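Local atomic coordinates of oligopeptide ABC transporter, periplasmic oligopeptide-binding protein, putative (Thermotoga maritima MSB8, PDB entry 5IPW), a protein that probably binds peptides outside the cytoplasmic membrane and delivers them to an ABC transporter for uptake. Residues A[206-211]-A[221-226]; A[272-277]-A[603-608]; A[353-358]-A[418-423]; A[505-510]-A[576-581]. All coordinates share one frame; numbering follows the deposited sequence.

Contact 1: A[206-211]-A[221-226]; sequences EEIEKK and VDLFND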
loop_
_atom_site.group_PDB
_atom_site.type_symbol
_atom_site.label_atom_id
_atom_site.label_comp_id
_atom_site.label_asym_id
_atom_site.label_seq_id
_atom_site.Cartn_x
_atom_site.Cartn_y
_atom_site.Cartn_z
ATOM N N GLU A 206 -40.788 10.159 -0.989
ATOM C CA GLU A 206 -41.898 9.194 -1.091
ATOM C C GLU A 206 -41.626 8.110 -2.127
ATOM O O GLU A 206 -42.031 6.964 -1.949
ATOM C CB GLU A 206 -43.257 9.869 -1.375
ATOM C CG GLU A 206 -43.250 11.008 -2.385
ATOM C CD GLU A 206 -43.188 12.380 -1.721
ATOM O OE1 GLU A 206 -42.149 13.068 -1.856
ATOM O OE2 GLU A 206 -44.175 12.765 -1.050
ATOM N N GLU A 207 -40.953 8.475 -3.212
ATOM C CA GLU A 207 -40.610 7.510 -4.250
ATOM C C GLU A 207 -39.513 6.584 -3.779
ATOM O O GLU A 207 -39.513 5.400 -4.122
ATOM C CB GLU A 207 -40.186 8.224 -5.531
ATOM C CG GLU A 207 -41.325 8.973 -6.197
ATOM C CD GLU A 207 -42.515 8.070 -6.476
ATOM O OE1 GLU A 207 -42.373 7.121 -7.284
ATOM O OE2 GLU A 207 -43.589 8.305 -5.877
ATOM N N ILE A 208 -38.588 7.129 -2.991
ATOM C CA ILE A 208 -37.511 6.340 -2.402
ATOM C C ILE A 208 -38.051 5.312 -1.409
ATOM O O ILE A 208 -37.627 4.155 -1.422
ATOM C CB ILE A 208 -36.455 7.234 -1.718
ATOM C CG1 ILE A 208 -35.701 8.040 -2.778
ATOM C CG2 ILE A 208 -35.470 6.393 -0.907
ATOM C CD1 ILE A 208 -34.750 9.075 -2.223
ATOM N N GLU A 209 -38.990 5.729 -0.564
ATOM C CA GLU A 209 -39.581 4.825 0.431
ATOM C C GLU A 209 -40.313 3.647 -0.200
ATOM O O GLU A 209 -40.360 2.568 0.383
ATOM C CB GLU A 209 -40.491 5.588 1.405
ATOM C CG GLU A 209 -39.711 6.249 2.540
ATOM C CD GLU A 209 -40.464 7.364 3.248
ATOM O OE1 GLU A 209 -39.850 8.023 4.114
ATOM O OE2 GLU A 209 -41.658 7.588 2.948
ATOM N N LYS A 210 -40.854 3.846 -1.401
ATOM C CA LYS A 210 -41.557 2.779 -2.118
ATOM C C LYS A 210 -40.629 1.667 -2.614
ATOM O O LYS A 210 -41.097 0.573 -2.938
ATOM C CB LYS A 210 -42.351 3.366 -3.288
ATOM C CG LYS A 210 -43.490 4.267 -2.838
ATOM C CD LYS A 210 -43.889 5.295 -3.890
ATOM C CE LYS A 210 -45.124 4.873 -4.675
ATOM N NZ LYS A 210 -45.629 5.989 -5.526
ATOM N N LYS A 211 -39.327 1.951 -2.675
ATOM C CA LYS A 211 -38.316 0.974 -3.110
ATOM C C LYS A 211 -37.568 0.318 -1.955
ATOM O O LYS A 211 -36.876 -0.693 -2.154
ATOM C CB LYS A 211 -37.312 1.630 -4.057
ATOM C CG LYS A 211 -37.739 1.588 -5.510
ATOM C CD LYS A 211 -37.318 2.849 -6.246
ATOM C CE LYS A 211 -37.565 2.702 -7.734
ATOM N NZ LYS A 211 -37.251 3.957 -8.461
ATOM N N VAL A 221 -30.485 5.517 3.607
ATOM C CA VAL A 221 -29.050 5.274 3.503
ATOM C C VAL A 221 -28.776 3.776 3.304
ATOM O O VAL A 221 -27.877 3.404 2.547
ATOM C CB VAL A 221 -28.298 5.802 4.750
ATOM C CG1 VAL A 221 -26.810 5.507 4.661
ATOM C CG2 VAL A 221 -28.502 7.301 4.908
ATOM N N ASP A 222 -29.563 2.928 3.964
ATOM C CA ASP A 222 -29.388 1.478 3.865
ATOM C C ASP A 222 -29.679 1.000 2.454
ATOM O O ASP A 222 -28.976 0.137 1.929
ATOM C CB ASP A 222 -30.308 0.739 4.839
ATOM C CG ASP A 222 -29.994 1.033 6.294
ATOM O OD1 ASP A 222 -28.867 1.479 6.605
ATOM O OD2 ASP A 222 -30.897 0.812 7.132
ATOM N N LEU A 223 -30.729 1.555 1.857
ATOM C CA LEU A 223 -31.081 1.256 0.474
ATOM C C LEU A 223 -29.985 1.747 -0.468
ATOM O O LEU A 223 -29.588 1.025 -1.379
ATOM C CB LEU A 223 -32.426 1.889 0.101
ATOM C CG LEU A 223 -32.920 1.690 -1.340
ATOM C CD1 LEU A 223 -33.050 0.217 -1.704
ATOM C CD2 LEU A 223 -34.246 2.407 -1.558
ATOM N N PHE A 224 -29.486 2.959 -0.238
ATOM C CA PHE A 224 -28.467 3.521 -1.110
ATOM C C PHE A 224 -27.189 2.698 -1.098
ATOM O O PHE A 224 -26.660 2.367 -2.158
ATOM C CB PHE A 224 -28.141 4.967 -0.738
ATOM C CG PHE A 224 -27.257 5.650 -1.738
ATOM C CD1 PHE A 224 -25.875 5.562 -1.636
ATOM C CD2 PHE A 224 -27.804 6.358 -2.796
ATOM C CE1 PHE A 224 -25.053 6.179 -2.565
ATOM C CE2 PHE A 224 -26.990 6.984 -3.726
ATOM C CZ PHE A 224 -25.611 6.892 -3.612
ATOM N N ASN A 225 -26.699 2.379 0.095
ATOM C CA ASN A 225 -25.471 1.600 0.237
ATOM C C ASN A 225 -25.603 0.175 -0.301
ATOM O O ASN A 225 -24.622 -0.392 -0.775
ATOM C CB ASN A 225 -25.010 1.567 1.695
ATOM C CG ASN A 225 -24.630 2.944 2.225
ATOM O OD1 ASN A 225 -24.134 3.805 1.492
ATOM N ND2 ASN A 225 -24.857 3.156 3.513
ATOM N N ASP A 226 -26.802 -0.395 -0.231
ATOM C CA ASP A 226 -27.064 -1.716 -0.825
ATOM C C ASP A 226 -27.016 -1.652 -2.334
ATOM O O ASP A 226 -26.540 -2.582 -2.992
ATOM C CB ASP A 226 -28.438 -2.268 -0.416
ATOM C CG ASP A 226 -28.360 -3.224 0.757
ATOM O OD1 ASP A 226 -27.511 -3.016 1.656
ATOM O OD2 ASP A 226 -29.161 -4.186 0.777
#

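Contact 2: A[272-277]-A[603-608]; sequences PYIDYV and NNFRNV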
loop_
_atom_site.group_PDB
_atom_site.type_symbol
_atom_site.label_atom_id
_atom_site.label_comp_id
_atom_site.label_asym_id
_atom_site.label_seq_id
_atom_site.Cartn_x
_atom_site.Cartn_y
_atom_site.Cartn_z
ATOM N N PRO A 272 -10.894 -7.121 -20.440
ATOM C CA PRO A 272 -9.843 -8.079 -20.056
ATOM C C PRO A 272 -9.699 -9.212 -21.047
ATOM O O PRO A 272 -10.539 -9.379 -21.904
ATOM C CB PRO A 272 -10.328 -8.620 -18.707
ATOM C CG PRO A 272 -11.801 -8.424 -18.726
ATOM C CD PRO A 272 -12.041 -7.167 -19.517
ATOM N N TYR A 273 -8.633 -9.985 -20.938
ATOM C CA TYR A 273 -8.499 -11.182 -21.750
ATOM C C TYR A 273 -9.443 -12.269 -21.239
ATOM O O TYR A 273 -10.098 -12.962 -22.010
ATOM C CB TYR A 273 -7.085 -11.709 -21.656
ATOM C CG TYR A 273 -6.024 -10.874 -22.343
ATOM C CD1 TYR A 273 -6.077 -10.630 -23.704
ATOM C CD2 TYR A 273 -4.941 -10.385 -21.635
ATOM C CE1 TYR A 273 -5.086 -9.899 -24.336
ATOM C CE2 TYR A 273 -3.950 -9.664 -22.255
ATOM C CZ TYR A 273 -4.035 -9.415 -23.602
ATOM O OH TYR A 273 -3.032 -8.714 -24.206
ATOM N N ILE A 274 -9.513 -12.376 -19.919
ATOM C CA ILE A 274 -10.259 -13.426 -19.245
ATOM C C ILE A 274 -11.762 -13.114 -19.220
ATOM O O ILE A 274 -12.167 -11.998 -18.891
ATOM C CB ILE A 274 -9.691 -13.624 -17.825
ATOM C CG1 ILE A 274 -8.225 -14.061 -17.936
ATOM C CG2 ILE A 274 -10.509 -14.650 -17.050
ATOM C CD1 ILE A 274 -7.460 -13.981 -16.640
ATOM N N ASP A 275 -12.575 -14.106 -19.579
ATOM C CA ASP A 275 -14.024 -13.930 -19.697
ATOM C C ASP A 275 -14.716 -13.900 -18.332
ATOM O O ASP A 275 -15.604 -13.071 -18.088
ATOM C CB ASP A 275 -14.629 -15.056 -20.539
ATOM C CG ASP A 275 -14.369 -14.902 -22.033
ATOM O OD1 ASP A 275 -14.066 -13.778 -22.498
ATOM O OD2 ASP A 275 -14.506 -15.914 -22.760
ATOM N N TYR A 276 -14.323 -14.823 -17.463
ATOM C CA TYR A 276 -14.935 -14.964 -16.150
ATOM C C TYR A 276 -13.888 -15.211 -15.087
ATOM O O TYR A 276 -12.871 -15.855 -15.353
ATOM C CB TYR A 276 -15.891 -16.153 -16.137
ATOM C CG TYR A 276 -17.054 -16.022 -17.073
ATOM C CD1 TYR A 276 -18.226 -15.403 -16.668
ATOM C CD2 TYR A 276 -16.993 -16.537 -18.345
ATOM C CE1 TYR A 276 -19.305 -15.288 -17.524
ATOM C CE2 TYR A 276 -18.060 -16.433 -19.212
ATOM C CZ TYR A 276 -19.214 -15.802 -18.798
ATOM O OH TYR A 276 -20.274 -15.686 -19.671
ATOM N N VAL A 277 -14.137 -14.705 -13.887
ATOM C CA VAL A 277 -13.325 -15.067 -12.740
ATOM C C VAL A 277 -14.272 -15.539 -11.649
ATOM O O VAL A 277 -15.212 -14.833 -11.284
ATOM C CB VAL A 277 -12.359 -13.941 -12.277
ATOM C CG1 VAL A 277 -12.846 -12.570 -12.692
ATOM C CG2 VAL A 277 -12.102 -13.994 -10.775
ATOM N N ASN A 603 0.958 -22.665 -14.829
ATOM C CA ASN A 603 1.901 -22.500 -15.925
ATOM C C ASN A 603 1.281 -21.937 -17.198
ATOM O O ASN A 603 1.998 -21.380 -18.028
ATOM C CB ASN A 603 2.585 -23.831 -16.241
ATOM C CG ASN A 603 3.483 -24.293 -15.120
ATOM O OD1 ASN A 603 3.994 -23.484 -14.352
ATOM N ND2 ASN A 603 3.671 -25.598 -15.013
ATOM N N ASN A 604 -0.034 -22.091 -17.352
ATOM C CA ASN A 604 -0.735 -21.561 -18.520
ATOM C C ASN A 604 -1.467 -20.248 -18.217
ATOM O O ASN A 604 -2.273 -19.771 -19.024
ATOM C CB ASN A 604 -1.703 -22.604 -19.083
ATOM C CG ASN A 604 -2.913 -22.837 -18.194
ATOM O OD1 ASN A 604 -2.842 -22.716 -16.964
ATOM N ND2 ASN A 604 -4.040 -23.181 -18.821
ATOM N N PHE A 605 -1.175 -19.682 -17.047
ATOM C CA PHE A 605 -1.742 -18.421 -16.615
ATOM C C PHE A 605 -0.644 -17.366 -16.695
ATOM O O PHE A 605 0.341 -17.420 -15.951
ATOM C CB PHE A 605 -2.282 -18.534 -15.192
ATOM C CG PHE A 605 -3.208 -17.417 -14.819
ATOM C CD1 PHE A 605 -2.709 -16.219 -14.343
ATOM C CD2 PHE A 605 -4.580 -17.560 -14.973
ATOM C CE1 PHE A 605 -3.563 -15.184 -14.011
ATOM C CE2 PHE A 605 -5.441 -16.536 -14.636
ATOM C CZ PHE A 605 -4.931 -15.344 -14.151
ATOM N N ARG A 606 -0.827 -16.403 -17.590
ATOM C CA ARG A 606 0.274 -15.583 -18.069
ATOM C C ARG A 606 0.083 -14.101 -17.823
ATOM O O ARG A 606 -0.957 -13.682 -17.318
ATOM C CB ARG A 606 0.472 -15.867 -19.556
ATOM C CG ARG A 606 1.111 -17.219 -19.812
ATOM C CD ARG A 606 2.565 -17.186 -19.377
ATOM N NE ARG A 606 2.936 -18.345 -18.587
ATOM C CZ ARG A 606 4.119 -18.511 -17.997
ATOM N NH1 ARG A 606 5.069 -17.587 -18.089
ATOM N NH2 ARG A 606 4.356 -19.621 -17.304
ATOM N N ASN A 607 1.111 -13.322 -18.176
ATOM C CA ASN A 607 1.163 -11.869 -17.949
ATOM C C ASN A 607 1.161 -11.515 -16.463
ATOM O O ASN A 607 0.741 -10.421 -16.078
ATOM C CB ASN A 607 0.030 -11.128 -18.698
ATOM C CG ASN A 607 0.354 -10.861 -20.171
ATOM O OD1 ASN A 607 1.487 -10.974 -20.614
ATOM N ND2 ASN A 607 -0.659 -10.493 -20.924
ATOM N N VAL A 608 1.643 -12.441 -15.635
ATOM C CA VAL A 608 1.795 -12.202 -14.201
ATOM C C VAL A 608 3.265 -11.891 -13.941
ATOM O O VAL A 608 4.124 -12.685 -14.310
ATOM C CB VAL A 608 1.390 -13.430 -13.355
ATOM C CG1 VAL A 608 1.403 -13.087 -11.878
ATOM C CG2 VAL A 608 0.001 -13.930 -13.743
#

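Contact 3: A[353-358]-A[418-423]; sequences RKVFND and DEMGLK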
loop_
_atom_site.group_PDB
_atom_site.type_symbol
_atom_site.label_atom_id
_atom_site.label_comp_id
_atom_site.label_asym_id
_atom_site.label_seq_id
_atom_site.Cartn_x
_atom_site.Cartn_y
_atom_site.Cartn_z
ATOM N N ARG A 353 20.364 8.355 28.523
ATOM C CA ARG A 353 20.004 9.243 27.426
ATOM C C ARG A 353 21.244 9.616 26.621
ATOM O O ARG A 353 21.236 9.507 25.401
ATOM C CB ARG A 353 19.314 10.513 27.928
ATOM C CG ARG A 353 18.738 11.360 26.803
ATOM C CD ARG A 353 18.370 12.748 27.279
ATOM N NE ARG A 353 17.399 12.676 28.363
ATOM C CZ ARG A 353 17.329 13.514 29.396
ATOM N NH1 ARG A 353 18.182 14.528 29.526
ATOM N NH2 ARG A 353 16.388 13.332 30.317
ATOM N N LYS A 354 22.296 10.052 27.318
ATOM C CA LYS A 354 23.561 10.466 26.691
ATOM C C LYS A 354 24.178 9.367 25.831
ATOM O O LYS A 354 24.503 9.593 24.665
ATOM C CB LYS A 354 24.574 10.910 27.754
ATOM C CG LYS A 354 24.445 12.368 28.178
ATOM C CD LYS A 354 25.274 13.310 27.304
ATOM C CE LYS A 354 26.679 13.535 27.853
ATOM N NZ LYS A 354 27.518 12.304 27.841
ATOM N N VAL A 355 24.335 8.181 26.415
ATOM C CA VAL A 355 24.821 7.010 25.684
ATOM C C VAL A 355 23.952 6.713 24.456
ATOM O O VAL A 355 24.475 6.443 23.371
ATOM C CB VAL A 355 24.860 5.769 26.599
ATOM C CG1 VAL A 355 25.040 4.481 25.798
ATOM C CG2 VAL A 355 25.965 5.916 27.639
ATOM N N PHE A 356 22.632 6.773 24.639
ATOM C CA PHE A 356 21.651 6.452 23.582
ATOM C C PHE A 356 21.662 7.431 22.394
ATOM O O PHE A 356 21.504 7.017 21.249
ATOM C CB PHE A 356 20.231 6.379 24.181
ATOM C CG PHE A 356 19.934 5.110 24.960
ATOM C CD1 PHE A 356 20.904 4.143 25.200
ATOM C CD2 PHE A 356 18.670 4.911 25.487
ATOM C CE1 PHE A 356 20.605 3.000 25.924
ATOM C CE2 PHE A 356 18.368 3.771 26.213
ATOM C CZ PHE A 356 19.337 2.815 26.429
ATOM N N ASN A 357 21.849 8.717 22.659
ATOM C CA ASN A 357 21.892 9.717 21.588
ATOM C C ASN A 357 23.237 9.820 20.875
ATOM O O ASN A 357 23.379 10.581 19.918
ATOM C CB ASN A 357 21.503 11.087 22.123
ATOM C CG ASN A 357 20.016 11.208 22.361
ATOM O OD1 ASN A 357 19.279 11.675 21.495
ATOM N ND2 ASN A 357 19.564 10.774 23.532
ATOM N N ASP A 358 24.224 9.071 21.354
ATOM C CA ASP A 358 25.512 8.994 20.693
ATOM C C ASP A 358 25.371 8.060 19.502
ATOM O O ASP A 358 25.218 6.851 19.671
ATOM C CB ASP A 358 26.584 8.483 21.660
ATOM C CG ASP A 358 28.002 8.627 21.114
ATOM O OD1 ASP A 358 28.179 9.004 19.931
ATOM O OD2 ASP A 358 28.948 8.355 21.884
ATOM N N ASP A 418 34.634 1.367 22.762
ATOM C CA ASP A 418 35.896 1.817 23.358
ATOM C C ASP A 418 36.151 3.286 23.025
ATOM O O ASP A 418 36.609 4.041 23.878
ATOM C CB ASP A 418 37.077 0.957 22.892
ATOM C CG ASP A 418 36.909 -0.519 23.241
ATOM O OD1 ASP A 418 36.137 -0.841 24.171
ATOM O OD2 ASP A 418 37.552 -1.361 22.578
ATOM N N GLU A 419 35.836 3.692 21.797
ATOM C CA GLU A 419 35.958 5.101 21.408
ATOM C C GLU A 419 35.116 6.029 22.288
ATOM O O GLU A 419 35.515 7.165 22.543
ATOM C CB GLU A 419 35.581 5.319 19.931
ATOM C CG GLU A 419 36.754 5.287 18.953
ATOM C CD GLU A 419 36.946 3.947 18.257
ATOM O OE1 GLU A 419 38.109 3.562 18.006
ATOM O OE2 GLU A 419 35.943 3.282 17.939
ATOM N N MET A 420 33.953 5.552 22.735
ATOM C CA MET A 420 33.044 6.358 23.565
ATOM C C MET A 420 33.541 6.543 25.000
ATOM O O MET A 420 33.248 7.555 25.637
ATOM C CB MET A 420 31.642 5.738 23.580
ATOM C CG MET A 420 30.944 5.723 22.225
ATOM S SD MET A 420 29.391 4.793 22.214
ATOM C CE MET A 420 28.553 5.472 23.646
ATOM N N GLY A 421 34.300 5.571 25.495
ATOM C CA GLY A 421 34.780 5.594 26.867
ATOM C C GLY A 421 34.020 4.633 27.751
ATOM O O GLY A 421 34.162 4.665 28.967
ATOM N N LEU A 422 33.213 3.772 27.146
ATOM C CA LEU A 422 32.513 2.743 27.896
ATOM C C LEU A 422 33.499 1.632 28.226
ATOM O O LEU A 422 33.712 0.714 27.440
ATOM C CB LEU A 422 31.311 2.215 27.105
ATOM C CG LEU A 422 30.305 3.285 26.649
ATOM C CD1 LEU A 422 29.171 2.640 25.869
ATOM C CD2 LEU A 422 29.764 4.106 27.813
ATOM N N LYS A 423 34.102 1.740 29.402
ATOM C CA LYS A 423 35.163 0.833 29.826
ATOM C C LYS A 423 34.592 -0.517 30.234
ATOM O O LYS A 423 33.544 -0.580 30.871
ATOM C CB LYS A 423 35.915 1.442 31.012
ATOM C CG LYS A 423 36.515 2.820 30.742
ATOM C CD LYS A 423 36.611 3.669 32.004
ATOM C CE LYS A 423 37.691 3.160 32.950
ATOM N NZ LYS A 423 37.810 4.013 34.163
#

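Contact 4: A[505-510]-A[576-581]; sequences MVIFPG and AEATKI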
loop_
_atom_site.group_PDB
_atom_site.type_symbol
_atom_site.label_atom_id
_atom_site.label_comp_id
_atom_site.label_asym_id
_atom_site.label_seq_id
_atom_site.Cartn_x
_atom_site.Cartn_y
_atom_site.Cartn_z
ATOM N N MET A 505 4.488 8.533 9.098
ATOM C CA MET A 505 4.902 8.768 10.476
ATOM C C MET A 505 6.277 8.182 10.802
ATOM O O MET A 505 7.009 8.753 11.600
ATOM C CB MET A 505 3.853 8.259 11.465
ATOM C CG MET A 505 3.797 6.751 11.633
ATOM S SD MET A 505 2.405 6.250 12.666
ATOM C CE MET A 505 3.203 5.001 13.677
ATOM N N VAL A 506 6.631 7.060 10.185
ATOM C CA VAL A 506 7.876 6.370 10.525
ATOM C C VAL A 506 9.113 7.095 9.987
ATOM O O VAL A 506 10.169 7.067 10.614
ATOM C CB VAL A 506 7.865 4.906 10.037
ATOM C CG1 VAL A 506 9.244 4.272 10.159
ATOM C CG2 VAL A 506 6.857 4.101 10.839
ATOM N N ILE A 507 8.986 7.734 8.833
ATOM C CA ILE A 507 10.104 8.461 8.259
ATOM C C ILE A 507 10.123 9.883 8.800
ATOM O O ILE A 507 11.182 10.397 9.162
ATOM C CB ILE A 507 10.054 8.450 6.716
ATOM C CG1 ILE A 507 10.701 7.182 6.160
ATOM C CG2 ILE A 507 10.825 9.620 6.125
ATOM C CD1 ILE A 507 10.247 5.889 6.804
ATOM N N PHE A 508 8.952 10.510 8.864
ATOM C CA PHE A 508 8.850 11.925 9.198
ATOM C C PHE A 508 8.176 12.175 10.543
ATOM O O PHE A 508 6.989 11.890 10.705
ATOM C CB PHE A 508 8.081 12.649 8.102
ATOM C CG PHE A 508 8.724 12.533 6.758
ATOM C CD1 PHE A 508 9.912 13.191 6.494
ATOM C CD2 PHE A 508 8.159 11.752 5.762
ATOM C CE1 PHE A 508 10.523 13.089 5.259
ATOM C CE2 PHE A 508 8.765 11.644 4.521
ATOM C CZ PHE A 508 9.949 12.314 4.271
ATOM N N PRO A 509 8.930 12.714 11.514
ATOM C CA PRO A 509 8.321 13.136 12.763
ATOM C C PRO A 509 7.230 14.170 12.547
ATOM O O PRO A 509 7.398 15.070 11.731
ATOM C CB PRO A 509 9.494 13.740 13.534
ATOM C CG PRO A 509 10.677 12.992 13.037
ATOM C CD PRO A 509 10.401 12.748 11.587
ATOM N N GLY A 510 6.117 14.016 13.259
ATOM C CA GLY A 510 5.010 14.970 13.204
ATOM C C GLY A 510 4.296 15.063 11.865
ATOM O O GLY A 510 3.655 16.074 11.569
ATOM N N ALA A 576 15.201 11.632 -0.939
ATOM C CA ALA A 576 16.627 11.316 -0.894
ATOM C C ALA A 576 17.273 11.901 0.359
ATOM O O ALA A 576 17.996 11.209 1.069
ATOM C CB ALA A 576 17.327 11.839 -2.142
ATOM N N GLU A 577 16.980 13.170 0.633
ATOM C CA GLU A 577 17.530 13.869 1.801
ATOM C C GLU A 577 17.076 13.227 3.113
ATOM O O GLU A 577 17.868 13.052 4.043
ATOM C CB GLU A 577 17.098 15.333 1.812
ATOM C CG GLU A 577 17.268 16.057 0.490
ATOM C CD GLU A 577 17.431 17.545 0.672
ATOM O OE1 GLU A 577 18.382 17.948 1.369
ATOM O OE2 GLU A 577 16.614 18.310 0.119
ATOM N N ALA A 578 15.791 12.896 3.180
ATOM C CA ALA A 578 15.219 12.248 4.350
ATOM C C ALA A 578 15.931 10.938 4.651
ATOM O O ALA A 578 16.309 10.671 5.790
ATOM C CB ALA A 578 13.739 11.994 4.125
ATOM N N THR A 579 16.111 10.126 3.618
ATOM C CA THR A 579 16.766 8.834 3.769
ATOM C C THR A 579 18.260 8.999 4.049
ATOM O O THR A 579 18.883 8.112 4.623
ATOM C CB THR A 579 16.566 7.958 2.519
ATOM O OG1 THR A 579 17.035 8.659 1.357
ATOM C CG2 THR A 579 15.103 7.611 2.346
ATOM N N LYS A 580 18.827 10.125 3.618
ATOM C CA LYS A 580 20.205 10.480 3.957
ATOM C C LYS A 580 20.275 10.676 5.460
ATOM O O LYS A 580 21.047 10.020 6.147
ATOM C CB LYS A 580 20.647 11.763 3.223
ATOM C CG LYS A 580 22.073 12.223 3.517
ATOM C CD LYS A 580 22.324 13.656 3.066
ATOM C CE LYS A 580 23.608 14.200 3.675
ATOM N NZ LYS A 580 23.924 15.589 3.235
ATOM N N ILE A 581 19.435 11.570 5.964
ATOM C CA ILE A 581 19.362 11.839 7.395
ATOM C C ILE A 581 19.228 10.539 8.205
ATOM O O ILE A 581 20.041 10.264 9.084
ATOM C CB ILE A 581 18.215 12.821 7.702
ATOM C CG1 ILE A 581 18.640 14.238 7.285
ATOM C CG2 ILE A 581 17.841 12.759 9.175
ATOM C CD1 ILE A 581 17.549 15.291 7.340
#

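Contact 1: A[206-211]-A[221-226]
Leu223 carries this contact, sending its CD2 methyl into the turn formed by Ile208 and Lys211. CD2 lies 3.8 Å from the backbone O of Ile208 and 4.2 Å from Ile208 CG2, so one methyl meets both the carbonyl and the branch of the same isoleucine. It also meets Lys211, 3.9 Å from the backbone C and 4.0 Å from CB. The other methyl of the leucine, CD1, stays near the Lys211 carbonyl, 4.0 Å from the O atom. With CG of Leu223 anti to its own backbone N (chi1 179°), the forked end extends from helix 220-227 toward the end of the other segment. The arrangement is a small packing contact, one leucine against the end of the neighbouring helix, between the short, sequence-adjacent helices 205-209 and 220-227 at the periphery of the family 5 solute-binding fold, with nine residues separating the two segments. Farther out, the chain of Lys211 leads off from CB, away from the leucine, to NZ, which hydrogen-bonds Gln197 OE1. Ile208 is backed by Pro200, and Leu223 also rests on His217, whose NE2 bonds Asp226 OD2. Asp222 OD2 accepts a hydrogen bond from Thr219 N at the start of helix 220-227.

Contact 2: A[272-277]-A[603-608]
Ile274 and Phe605, with Tyr273 and Asn607 beside them, make a buried, purely side-chain contact between parts of the chain more than 300 residues apart. It joins the turn leading into strand 276-281, which pairs with 62-67 and 252-257 in a mixed sheet, to the short strand 605-606, which pairs antiparallel with 630-631 close to the C-terminus. The isoleucine reaches across with its CD1 methyl, 3.8 Å from both CZ and CE2 of Phe605, and the two side chains cross at about a right angle. The phenyl ring extends toward the other segment because its CG stands anti to the backbone N (chi1 -164°). Trp63 of strand 62-67 also touches Ile274, and Ile631 touches Phe605. In the second pair, Asn607 ND2 comes 3.6 Å from Tyr273 CE2, with the ring and amide planes 41° apart. Both polar ends are engaged elsewhere: Tyr273 OH bonds Asp265 OD2 and the backbone N of Gly57, while Asn607 ND2 bonds the O of Gln628 and its OD1 accepts from the backbone N atoms of Glu54 and Lys55. The amide is thus fixed by three bonds, and its ND2 meets the tyrosine ring by van der Waals contact. With no hydrogen bond between the segments, cohesion across them rests on such contact and on buried surface, while the polar needs of the amide are met from outside.

Contact 3: A[353-358]-A[418-423]
Val355, on the last turn of helix 350-357, divides its branches between two partners: CG1 lies 4.2 Å from Met420 CE, and CG2 lies 4.2 Å from Leu422 CD2. Phe361 of helix 359-367 also touches both Val355 and Met420. Next in line, Asn357 ND2 donates to Arg353 O and to Tyr345 O. Asp358 and Met420 then reach toward each other from opposite directions, with Asp358 OD2 3.3 Å from the methionine CG and 3.4 Å from CE, while OD1 caps the next helix. Met420 chi3 of 50° bends the thioether and brings CE round to both Val355 and this carboxylate. Were this methionine an alanine, a gap would probably open beside Val355, and Asp358 OD2 would be likely to lose its hydrocarbon cover. Gly421, with positive phi, ends helix 410-420 and turns the chain so that Leu422 can join the cluster. The arrangement is that of an N-cap aspartate between consecutive helices, 350-357 and 359-367, packed against the C-terminal end of a third in the family 5 solute-binding fold.

Contact 4: A[505-510]-A[576-581]
Ala578 takes the largest share of the contact: its single CB methyl, on helix 568-584, meets two residues of the loop 505-510. The closer is Phe508, whose CE1 lies 3.6 Å from Ala578 CB, with CZ next at 3.8 Å; the methyl approaches the ring obliquely. Ile507 adds its CG2, 4.3 Å from the same CB. These two loop residues are also arranged against each other, since Ile507 CG2 sits over the centre of one face of the Phe508 ring. The ring is brought there by chi1 of -59°, which places CG beside the backbone N and leads the far end of the phenyl toward the helix. This is loop-on-helix packing within the lobe built round the mixed sheet of strands 467-472, 440-445, 489-494, 340-343 and 589-591. The loop follows strand 489-494, and Ile507 still touches Met494 at the strand's end; helix 568-584 comes shortly before strand 589-591. Outside the two segments, Phe508 packs on Ile562 of helix 550-564 and meets the ring of Tyr559 there with planes about 50° apart, so the phenyl touches both helix 550-564 and helix 568-584. A polar tie accompanies the apolar one: the backbone O of Ile507 bonds NE2 of His582, one helical turn beyond Ala578.

How the contacts relate
Contact 1 closes first along the chain; contact 2 then opens at 272-277 and closes only at 603-608, with contacts 3 and 4 formed in turn between its halves. Contacts 3 and 4 lie on one side of the chain's centre, 25 Å apart between centres, and both border the mixed sheet containing strands 440-445 and 489-494. Contacts 1 and 2 lie across the centre from them, with their own centres 38 Å apart, and contacts 1 and 3 are the most distant pair, 68 Å between centres. No two contacts touch. The chain therefore appears to leave one lobe, build the other and return, as in periplasmic binding proteins, whose lobes enclose a ligand cleft.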